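Local atomic coordinates of probable ABC transporter phosphite binding protein PhnD1 (Prochlorococcus marinus str. MIT 9301, PDB entry 5LQ5), a protein that binds inorganic phosphite strongly, and methylphosphonate and phosphate only very weakly, probably as the solute-binding component of the PhnD1C1E1 ABC transporter. Residues 81-86 and 258-263; 124-129 and 156-161; 134-139 and 201-206. All coordinates share one frame; numbering follows the deposited sequence.

Contact 1. Residues 81-86 and 258-263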
loop_
_atom_site.group_PDB
_atom_site.type_symbol
_atom_site.label_atom_id
_atom_site.label_comp_id
_atom_site.label_asym_id
_atom_site.label_seq_id
_atom_site.Cartn_x
_atom_site.Cartn_y
_atom_site.Cartn_z
ATOM N N ILE A 81 14.826 -1.718 1.639
ATOM C CA ILE A 81 15.493 -0.513 2.203
ATOM C C ILE A 81 14.971 -0.070 3.565
ATOM O O ILE A 81 15.770 0.165 4.464
ATOM C CB ILE A 81 15.433 0.667 1.196
ATOM C CG1 ILE A 81 16.256 0.358 -0.058
ATOM C CG2 ILE A 81 15.874 1.985 1.824
ATOM C CD1 ILE A 81 17.764 0.413 0.119
ATOM N N ALA A 82 13.667 0.098 3.689
ATOM C CA ALA A 82 13.036 0.686 4.870
ATOM C C ALA A 82 11.521 0.466 4.881
ATOM O O ALA A 82 10.919 0.091 3.865
ATOM C CB ALA A 82 13.320 2.179 4.915
ATOM N N GLN A 83 10.916 0.698 6.032
ATOM C CA GLN A 83 9.477 0.651 6.236
ATOM C C GLN A 83 9.145 1.675 7.322
ATOM O O GLN A 83 10.047 2.323 7.845
ATOM C CB GLN A 83 9.016 -0.768 6.630
ATOM C CG GLN A 83 9.481 -1.183 8.031
ATOM C CD GLN A 83 9.189 -2.615 8.435
ATOM O OE1 GLN A 83 8.114 -3.121 8.207
ATOM N NE2 GLN A 83 10.141 -3.250 9.121
ATOM N N ARG A 84 7.871 1.803 7.646
ATOM C CA ARG A 84 7.412 2.548 8.839
ATOM C C ARG A 84 7.190 1.598 10.002
ATOM O O ARG A 84 7.048 0.402 9.815
ATOM C CB ARG A 84 6.144 3.343 8.546
ATOM C CG ARG A 84 6.238 4.220 7.303
ATOM C CD ARG A 84 4.888 4.688 6.776
ATOM N NE ARG A 84 4.056 3.560 6.360
ATOM C CZ ARG A 84 2.840 3.669 5.839
ATOM N NH1 ARG A 84 2.270 4.850 5.676
ATOM N NH2 ARG A 84 2.188 2.579 5.473
ATOM N N ASP A 85 7.142 2.132 11.221
ATOM C CA ASP A 85 6.802 1.295 12.382
ATOM C C ASP A 85 5.481 0.575 12.180
ATOM O O ASP A 85 5.385 -0.613 12.455
ATOM C CB ASP A 85 6.730 2.112 13.684
ATOM C CG ASP A 85 8.097 2.513 14.186
ATOM O OD1 ASP A 85 8.855 1.628 14.654
ATOM O OD2 ASP A 85 8.426 3.711 14.095
ATOM N N ILE A 86 4.493 1.293 11.661
ATOM C CA ILE A 86 3.153 0.718 11.421
ATOM C C ILE A 86 3.120 -0.446 10.415
ATOM O O ILE A 86 2.268 -1.344 10.496
ATOM C CB ILE A 86 2.096 1.792 11.050
ATOM C CG1 ILE A 86 0.690 1.187 11.111
ATOM C CG2 ILE A 86 2.350 2.453 9.701
ATOM C CD1 ILE A 86 0.369 0.522 12.438
ATOM N N LYS A 258 13.174 -11.269 4.965
ATOM C CA LYS A 258 12.638 -12.323 5.853
ATOM C C LYS A 258 11.231 -12.020 6.405
ATOM O O LYS A 258 10.397 -12.937 6.607
ATOM C CB LYS A 258 13.582 -12.565 7.045
ATOM C CG LYS A 258 14.674 -13.604 6.817
ATOM C CD LYS A 258 15.872 -13.400 7.747
ATOM C CE LYS A 258 15.539 -13.547 9.225
ATOM N NZ LYS A 258 15.432 -14.971 9.644
ATOM N N GLN A 259 10.951 -10.734 6.601
ATOM C CA GLN A 259 9.735 -10.348 7.327
ATOM C C GLN A 259 8.470 -10.552 6.465
ATOM O O GLN A 259 7.356 -10.597 7.001
ATOM C CB GLN A 259 9.819 -8.972 8.017
ATOM C CG GLN A 259 9.521 -7.740 7.205
ATOM C CD GLN A 259 9.195 -6.497 8.052
ATOM O OE1 GLN A 259 9.585 -6.356 9.205
ATOM N NE2 GLN A 259 8.452 -5.597 7.464
ATOM N N TYR A 260 8.651 -10.742 5.157
ATOM C CA TYR A 260 7.503 -10.841 4.231
ATOM C C TYR A 260 7.119 -12.292 3.896
ATOM O O TYR A 260 6.326 -12.539 3.003
ATOM C CB TYR A 260 7.789 -10.056 2.928
ATOM C CG TYR A 260 8.059 -8.615 3.261
ATOM C CD1 TYR A 260 7.022 -7.704 3.546
ATOM C CD2 TYR A 260 9.367 -8.196 3.439
ATOM C CE1 TYR A 260 7.320 -6.384 3.937
ATOM C CE2 TYR A 260 9.670 -6.926 3.844
ATOM C CZ TYR A 260 8.673 -6.030 4.093
ATOM O OH TYR A 260 9.080 -4.807 4.544
ATOM N N LYS A 261 7.702 -13.251 4.619
ATOM C CA LYS A 261 7.415 -14.685 4.448
ATOM C C LYS A 261 5.927 -15.037 4.520
ATOM O O LYS A 261 5.407 -15.768 3.683
ATOM C CB LYS A 261 8.193 -15.510 5.509
ATOM C CG LYS A 261 8.172 -17.014 5.331
ATOM C CD LYS A 261 8.828 -17.688 6.537
ATOM C CE LYS A 261 8.513 -19.175 6.654
ATOM N NZ LYS A 261 7.214 -19.479 7.332
ATOM N N ASN A 262 5.250 -14.483 5.512
ATOM C CA ASN A 262 3.813 -14.763 5.712
ATOM C C ASN A 262 2.975 -14.185 4.555
ATOM O O ASN A 262 2.091 -14.851 4.026
ATOM C CB ASN A 262 3.345 -14.231 7.063
ATOM C CG ASN A 262 1.870 -14.415 7.288
ATOM O OD1 ASN A 262 1.364 -15.543 7.459
ATOM N ND2 ASN A 262 1.152 -13.311 7.267
ATOM N N ILE A 263 3.325 -12.974 4.097
ATOM C CA ILE A 263 2.600 -12.419 2.947
ATOM C C ILE A 263 2.815 -13.293 1.710
ATOM O O ILE A 263 1.881 -13.594 0.978
ATOM C CB ILE A 263 3.043 -10.974 2.656
ATOM C CG1 ILE A 263 2.650 -10.024 3.794
ATOM C CG2 ILE A 263 2.467 -10.469 1.318
ATOM C CD1 ILE A 263 1.206 -9.994 4.199
HETATM O O HOH W 1 6.820 -3.632 5.757
#
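Gln83 and Gln259 have the nearest CA atoms of the two segments, 11.1 Å apart, so backbone does not meet backbone and two long side chains span the distance. In this two-lobed periplasmic binding protein fold, Gln83 lies on strand 79-84 of the six-stranded mixed sheet, and Gln259 on a 3-10 turn that leads into helix 261-269. Both chains run extended beyond CG and approach from opposite directions. Their amides pair reciprocally: Gln259 NE2 donates to Gln83 OE1 at 2.6 Å (155° at the hydrogen), and Gln83 NE2 returns a longer bond of 3.2 Å to Gln259 OE1. The amide planes are turned 64° from each other, so the pair is twisted rather than flat; each donor stands above the carbonyl plane it meets. Gln83 NE2 has a second acceptor in Lys254 O, beside the edge strand 252-253. Gln259 CG rests over one face of the Tyr260 ring, offset toward its rim, while that ring also stacks with His207. A water links Gln83 to the tyrosine, donating to Gln83 OE1 and accepting from Tyr260 OH, both at 2.8 Å.

Contact 2. Residues 124-129 and 156-161. With PO3 (phosphite ion), chain B.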
loop_
_atom_site.group_PDB
_atom_site.type_symbol
_atom_site.label_atom_id
_atom_site.label_comp_id
_atom_site.label_asym_id
_atom_site.label_seq_id
_atom_site.Cartn_x
_atom_site.Cartn_y
_atom_site.Cartn_z
ATOM N N GLU A 124 -6.428 -5.603 -7.225
ATOM C CA GLU A 124 -6.286 -7.062 -7.167
ATOM C C GLU A 124 -4.993 -7.457 -6.454
ATOM O O GLU A 124 -4.938 -8.517 -5.860
ATOM C CB GLU A 124 -6.218 -7.640 -8.590
ATOM C CG GLU A 124 -7.515 -7.495 -9.422
ATOM C CD GLU A 124 -7.654 -6.195 -10.216
ATOM O OE1 GLU A 124 -6.933 -5.193 -9.941
ATOM O OE2 GLU A 124 -8.520 -6.184 -11.139
ATOM N N ASN A 125 -3.962 -6.584 -6.509
ATOM C CA ASN A 125 -2.633 -6.852 -5.947
ATOM C C ASN A 125 -2.348 -6.094 -4.666
ATOM O O ASN A 125 -1.204 -6.007 -4.224
ATOM C CB ASN A 125 -1.552 -6.589 -7.032
ATOM C CG ASN A 125 -1.591 -7.623 -8.147
ATOM O OD1 ASN A 125 -1.660 -8.795 -7.900
ATOM N ND2 ASN A 125 -1.553 -7.171 -9.347
ATOM N N SER A 126 -3.399 -5.586 -4.055
ATOM C CA SER A 126 -3.284 -4.864 -2.748
ATOM C C SER A 126 -3.224 -5.822 -1.554
ATOM O O SER A 126 -4.001 -6.780 -1.468
ATOM C CB SER A 126 -4.446 -3.893 -2.552
ATOM O OG SER A 126 -4.340 -3.268 -1.280
ATOM N N THR A 127 -2.263 -5.591 -0.677
ATOM C CA THR A 127 -2.151 -6.326 0.570
ATOM C C THR A 127 -3.330 -6.026 1.513
ATOM O O THR A 127 -4.062 -6.939 1.929
ATOM C CB THR A 127 -0.816 -5.994 1.285
ATOM O OG1 THR A 127 0.261 -5.939 0.308
ATOM C CG2 THR A 127 -0.521 -7.070 2.342
ATOM N N SER A 128 -3.466 -4.740 1.838
ATOM C CA SER A 128 -4.489 -4.255 2.776
ATOM C C SER A 128 -5.895 -4.093 2.192
ATOM O O SER A 128 -6.880 -4.031 2.919
ATOM C CB SER A 128 -4.031 -2.956 3.404
ATOM O OG SER A 128 -4.009 -1.884 2.477
ATOM N N GLY A 129 -5.958 -4.080 0.866
ATOM C CA GLY A 129 -7.214 -3.892 0.158
ATOM C C GLY A 129 -7.735 -5.135 -0.531
ATOM O O GLY A 129 -8.849 -5.149 -1.008
ATOM N N GLY A 156 -8.948 -0.698 -7.422
ATOM C CA GLY A 156 -7.610 -0.208 -7.736
ATOM C C GLY A 156 -6.883 0.659 -6.740
ATOM O O GLY A 156 -5.688 0.878 -6.847
ATOM N N SER A 157 -7.602 1.185 -5.768
ATOM C CA SER A 157 -6.950 2.054 -4.780
ATOM C C SER A 157 -7.818 2.175 -3.546
ATOM O O SER A 157 -9.039 1.981 -3.589
ATOM C CB SER A 157 -6.652 3.442 -5.344
ATOM O OG SER A 157 -7.691 4.394 -5.070
ATOM N N HIS A 158 -7.176 2.543 -2.442
ATOM C CA HIS A 158 -7.916 2.671 -1.179
ATOM C C HIS A 158 -8.886 3.861 -1.239
ATOM O O HIS A 158 -10.004 3.795 -0.692
ATOM C CB HIS A 158 -6.973 2.764 0.001
ATOM C CG HIS A 158 -6.046 1.604 0.081
ATOM N ND1 HIS A 158 -6.496 0.303 0.146
ATOM C CD2 HIS A 158 -4.699 1.535 -0.055
ATOM C CE1 HIS A 158 -5.457 -0.512 0.116
ATOM N NE2 HIS A 158 -4.356 0.209 0.020
ATOM N N ASP A 159 -8.464 4.953 -1.875
ATOM C CA ASP A 159 -9.385 6.137 -2.020
ATOM C C ASP A 159 -10.590 5.747 -2.896
ATOM O O ASP A 159 -11.742 6.095 -2.603
ATOM C CB ASP A 159 -8.685 7.358 -2.588
ATOM C CG ASP A 159 -7.765 8.041 -1.607
ATOM O OD1 ASP A 159 -7.943 7.901 -0.362
ATOM O OD2 ASP A 159 -6.895 8.786 -2.123
ATOM N N ALA A 160 -10.326 4.947 -3.938
ATOM C CA ALA A 160 -11.421 4.538 -4.818
ATOM C C ALA A 160 -12.423 3.583 -4.158
ATOM O O ALA A 160 -13.613 3.650 -4.433
ATOM C CB ALA A 160 -10.905 3.949 -6.106
ATOM N N THR A 161 -11.939 2.745 -3.241
ATOM C CA THR A 161 -12.812 1.859 -2.477
ATOM C C THR A 161 -13.773 2.672 -1.610
ATOM O O THR A 161 -14.953 2.453 -1.627
ATOM C CB THR A 161 -11.976 0.920 -1.603
ATOM O OG1 THR A 161 -11.158 0.137 -2.467
ATOM C CG2 THR A 161 -12.808 0.029 -0.750
HETATM P P PO3 B . -1.160 -2.234 -0.148
HETATM O O1 PO3 B . -1.698 -2.549 1.287
HETATM O O2 PO3 B . -0.466 -3.461 -0.871
HETATM O O3 PO3 B . -2.264 -1.597 -1.037
#
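The phosphite pocket of this two-lobed periplasmic binding protein takes shape where Ser126 and Ser128, at the N-terminus of helix 127-139, close on the His158 ring, which rises from the first turn of helix 158-167. Each of the ligand's three oxygens receives two hydrogen bonds from these segments, those to O1 and O2 coming from 124-129 alone. O1 is gripped by Ser128 through its backbone N and its OG, the latter at 2.7 Å; O2 by Thr127 in the same two-handed way, with a nearly straight bond from its N (2.8 Å, 167°). In Ser128, OG sits between the backbone N and the carbonyl carbon (chi1 69°), which lets OG and the backbone N of the same residue reach one oxygen. O3 is shared between the segments: Ser126 OG donates at 2.7 Å and His158 NE2 at 3.0 Å, the latter bent to 139°, with O3 near the plane of the imidazole. Tyr46 OH adds a further bond to the ligand. Two backbone N-H groups and the positive end of the helix dipole would probably favour an anion here. Ser126 is also the N-cap, its OG accepting from Gly129 N while donating to O3, so ligand binding and helix capping use one hydroxyl. Ser157 caps the second helix through Ala160 N. Gly129 leaves room for the imidazole, since a CB would clash with CE1 of His158. Both hydroxyls lie oblique to the imidazole and nearest its CE1, Ser126 OG at 3.3 Å and Ser128 OG at 3.1 Å.

Contact 3. Residues 134-139 and 201-206. With PO3 (phosphite ion), chain B.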
loop_
_atom_site.group_PDB
_atom_site.type_symbol
_atom_site.label_atom_id
_atom_site.label_comp_id
_atom_site.label_asym_id
_atom_site.label_seq_id
_atom_site.Cartn_x
_atom_site.Cartn_y
_atom_site.Cartn_z
ATOM N N GLU A 134 -9.334 -10.838 1.809
ATOM C CA GLU A 134 -9.795 -12.132 1.283
ATOM C C GLU A 134 -9.427 -13.301 2.226
ATOM O O GLU A 134 -10.250 -14.189 2.480
ATOM C CB GLU A 134 -9.302 -12.408 -0.146
ATOM C CG GLU A 134 -9.965 -13.650 -0.744
ATOM C CD GLU A 134 -9.828 -13.828 -2.253
ATOM O OE1 GLU A 134 -9.147 -13.039 -2.924
ATOM O OE2 GLU A 134 -10.403 -14.815 -2.766
ATOM N N TYR A 135 -8.187 -13.297 2.701
ATOM C CA TYR A 135 -7.739 -14.277 3.686
ATOM C C TYR A 135 -8.678 -14.339 4.894
ATOM O O TYR A 135 -9.095 -15.422 5.309
ATOM C CB TYR A 135 -6.286 -13.966 4.107
ATOM C CG TYR A 135 -5.657 -14.889 5.099
ATOM C CD1 TYR A 135 -5.208 -16.150 4.712
ATOM C CD2 TYR A 135 -5.414 -14.466 6.384
ATOM C CE1 TYR A 135 -4.592 -16.984 5.627
ATOM C CE2 TYR A 135 -4.786 -15.268 7.305
ATOM C CZ TYR A 135 -4.371 -16.518 6.917
ATOM O OH TYR A 135 -3.751 -17.293 7.848
ATOM N N PHE A 136 -8.996 -13.182 5.451
ATOM C CA PHE A 136 -9.871 -13.103 6.644
ATOM C C PHE A 136 -11.313 -13.497 6.345
ATOM O O PHE A 136 -11.956 -14.236 7.116
ATOM C CB PHE A 136 -9.795 -11.750 7.316
ATOM C CG PHE A 136 -8.427 -11.396 7.845
ATOM C CD1 PHE A 136 -7.716 -12.257 8.678
ATOM C CD2 PHE A 136 -7.857 -10.192 7.485
ATOM C CE1 PHE A 136 -6.454 -11.902 9.144
ATOM C CE2 PHE A 136 -6.601 -9.830 7.947
ATOM C CZ PHE A 136 -5.891 -10.680 8.776
ATOM N N LEU A 137 -11.811 -13.044 5.199
ATOM C CA LEU A 137 -13.150 -13.451 4.732
ATOM C C LEU A 137 -13.240 -14.976 4.671
ATOM O O LEU A 137 -14.175 -15.608 5.189
ATOM C CB LEU A 137 -13.466 -12.863 3.357
ATOM C CG LEU A 137 -13.895 -11.394 3.391
ATOM C CD1 LEU A 137 -13.695 -10.731 2.040
ATOM C CD2 LEU A 137 -15.346 -11.258 3.822
ATOM N N ASN A 138 -12.234 -15.572 4.050
ATOM C CA ASN A 138 -12.161 -17.032 3.892
ATOM C C ASN A 138 -12.132 -17.758 5.229
ATOM O O ASN A 138 -12.768 -18.789 5.387
ATOM C CB ASN A 138 -10.964 -17.456 3.046
ATOM C CG ASN A 138 -11.090 -17.104 1.569
ATOM O OD1 ASN A 138 -12.110 -16.609 1.060
ATOM N ND2 ASN A 138 -10.013 -17.317 0.875
ATOM N N GLN A 139 -11.442 -17.191 6.198
ATOM C CA GLN A 139 -11.408 -17.770 7.555
ATOM C C GLN A 139 -12.784 -17.768 8.204
ATOM O O GLN A 139 -13.115 -18.685 8.942
ATOM C CB GLN A 139 -10.428 -17.022 8.432
ATOM C CG GLN A 139 -8.975 -17.399 8.140
ATOM C CD GLN A 139 -7.998 -16.802 9.123
ATOM O OE1 GLN A 139 -8.192 -15.691 9.623
ATOM N NE2 GLN A 139 -6.927 -17.539 9.410
ATOM N N PRO A 201 -6.930 -8.330 12.206
ATOM C CA PRO A 201 -5.627 -8.588 12.796
ATOM C C PRO A 201 -4.487 -7.947 11.998
ATOM O O PRO A 201 -4.676 -7.505 10.857
ATOM C CB PRO A 201 -5.510 -10.117 12.730
ATOM C CG PRO A 201 -6.901 -10.620 12.699
ATOM C CD PRO A 201 -7.622 -9.596 11.877
ATOM N N GLU A 202 -3.336 -7.893 12.642
ATOM C CA GLU A 202 -2.108 -7.292 12.084
ATOM C C GLU A 202 -1.365 -8.204 11.116
ATOM O O GLU A 202 -1.420 -9.435 11.232
ATOM C CB GLU A 202 -1.115 -6.922 13.197
ATOM C CG GLU A 202 -1.652 -5.887 14.180
ATOM C CD GLU A 202 -1.067 -5.984 15.585
ATOM O OE1 GLU A 202 -0.779 -7.095 16.071
ATOM O OE2 GLU A 202 -0.913 -4.925 16.226
ATOM N N TYR A 203 -0.647 -7.564 10.199
ATOM C CA TYR A 203 0.187 -8.231 9.191
ATOM C C TYR A 203 1.253 -7.207 8.728
ATOM O O TYR A 203 1.179 -6.038 9.071
ATOM C CB TYR A 203 -0.661 -8.789 8.001
ATOM C CG TYR A 203 -1.561 -7.753 7.409
ATOM C CD1 TYR A 203 -1.058 -6.864 6.455
ATOM C CD2 TYR A 203 -2.889 -7.598 7.843
ATOM C CE1 TYR A 203 -1.852 -5.867 5.928
ATOM C CE2 TYR A 203 -3.699 -6.603 7.308
ATOM C CZ TYR A 203 -3.161 -5.723 6.361
ATOM O OH TYR A 203 -3.927 -4.706 5.833
ATOM N N VAL A 204 2.213 -7.652 7.913
ATOM C CA VAL A 204 3.276 -6.747 7.407
ATOM C C VAL A 204 2.824 -6.126 6.078
ATOM O O VAL A 204 2.155 -6.784 5.303
ATOM C CB VAL A 204 4.628 -7.467 7.213
ATOM C CG1 VAL A 204 4.607 -8.417 6.037
ATOM C CG2 VAL A 204 5.732 -6.464 7.027
ATOM N N ASP A 205 3.220 -4.886 5.793
ATOM C CA ASP A 205 2.775 -4.245 4.551
ATOM C C ASP A 205 3.877 -3.424 3.856
ATOM O O ASP A 205 4.763 -3.997 3.183
ATOM C CB ASP A 205 1.451 -3.497 4.762
ATOM C CG ASP A 205 0.702 -3.213 3.430
ATOM O OD1 ASP A 205 1.273 -3.462 2.327
ATOM O OD2 ASP A 205 -0.495 -2.827 3.488
ATOM N N TYR A 206 3.776 -2.097 3.915
ATOM C CA TYR A 206 4.525 -1.276 2.977
ATOM C C TYR A 206 6.016 -1.239 3.233
ATOM O O TYR A 206 6.470 -1.345 4.373
ATOM C CB TYR A 206 4.013 0.158 2.970
ATOM C CG TYR A 206 2.610 0.367 2.458
ATOM C CD1 TYR A 206 2.410 0.880 1.192
ATOM C CD2 TYR A 206 1.489 0.139 3.244
ATOM C CE1 TYR A 206 1.151 1.126 0.691
ATOM C CE2 TYR A 206 0.190 0.368 2.756
ATOM C CZ TYR A 206 0.027 0.895 1.494
ATOM O OH TYR A 206 -1.283 1.121 1.057
HETATM P P PO3 B . -1.160 -2.234 -0.148
HETATM O O1 PO3 B . -1.698 -2.549 1.287
HETATM O O2 PO3 B . -0.466 -3.461 -0.871
HETATM O O3 PO3 B . -2.264 -1.597 -1.037
#
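Phe136, on helix 127-139, meets Pro201 and Tyr203 of the loop that joins strand 194-199 to strand 207-210, one of the crossover segments that connect the two lobes of the periplasmic binding protein fold. Backbones stay well separated, with 8.7 Å between the CA atoms of Phe136 and Pro201, and the contact is made by side chains. The first apolar meeting is a CH-pi contact: Pro201 CD lies over one face of the Phe136 ring, 3.9 Å from its centroid and 19° off the normal. The second is looser and at the ring's edge, where Phe136 CE2 comes within 4.3 Å of Tyr203 CD2. With CG anti to its carbonyl carbon (chi1 -62°), the Phe136 ring turns one face to Pro201 and an edge to Tyr203. A serine at Phe136 removes the ring, and would probably leave Pro201 CD without its CH-pi partner and a gap beside the Tyr203 ring. Polar bonds lead out of the loop: Tyr203 OH to Ser92 OG, and Gly65 N to Asp205 OD1. Ligand contacts come from the loop's far end. Asp205 OD2 lies 2.5 Å from phosphite O1, so close that one of the two acid groups probably carries a proton and donates it to the other. Tyr206 OH is hydrogen-bonded to Asp13 OD2 and Asn176 ND2. The Tyr206 ring lies obliquely on the side of the phosphorus away from the three oxygens, its CE1 4.2 Å from P.

From the N terminus, strand 79-84 opens contact 1, whose loop closes only at 258-263, near the C-terminal end, and encloses the other two. Inside it, 124-129, which runs into helix 127-139, opens contact 2, and 134-139 at the end of that helix opens contact 3; 156-161 then closes contact 2 and 201-206 closes contact 3, so these two cross. Contact 2 works within the lobe of the five-stranded sheet, while contact 3 ties that lobe's helix to a segment heading for the six-stranded sheet, where contact 1 lies. Both contacts 2 and 3 reach the phosphite. Helix 261-269 brings contact 1 up to contact 2, where Ile263 packs on Thr127.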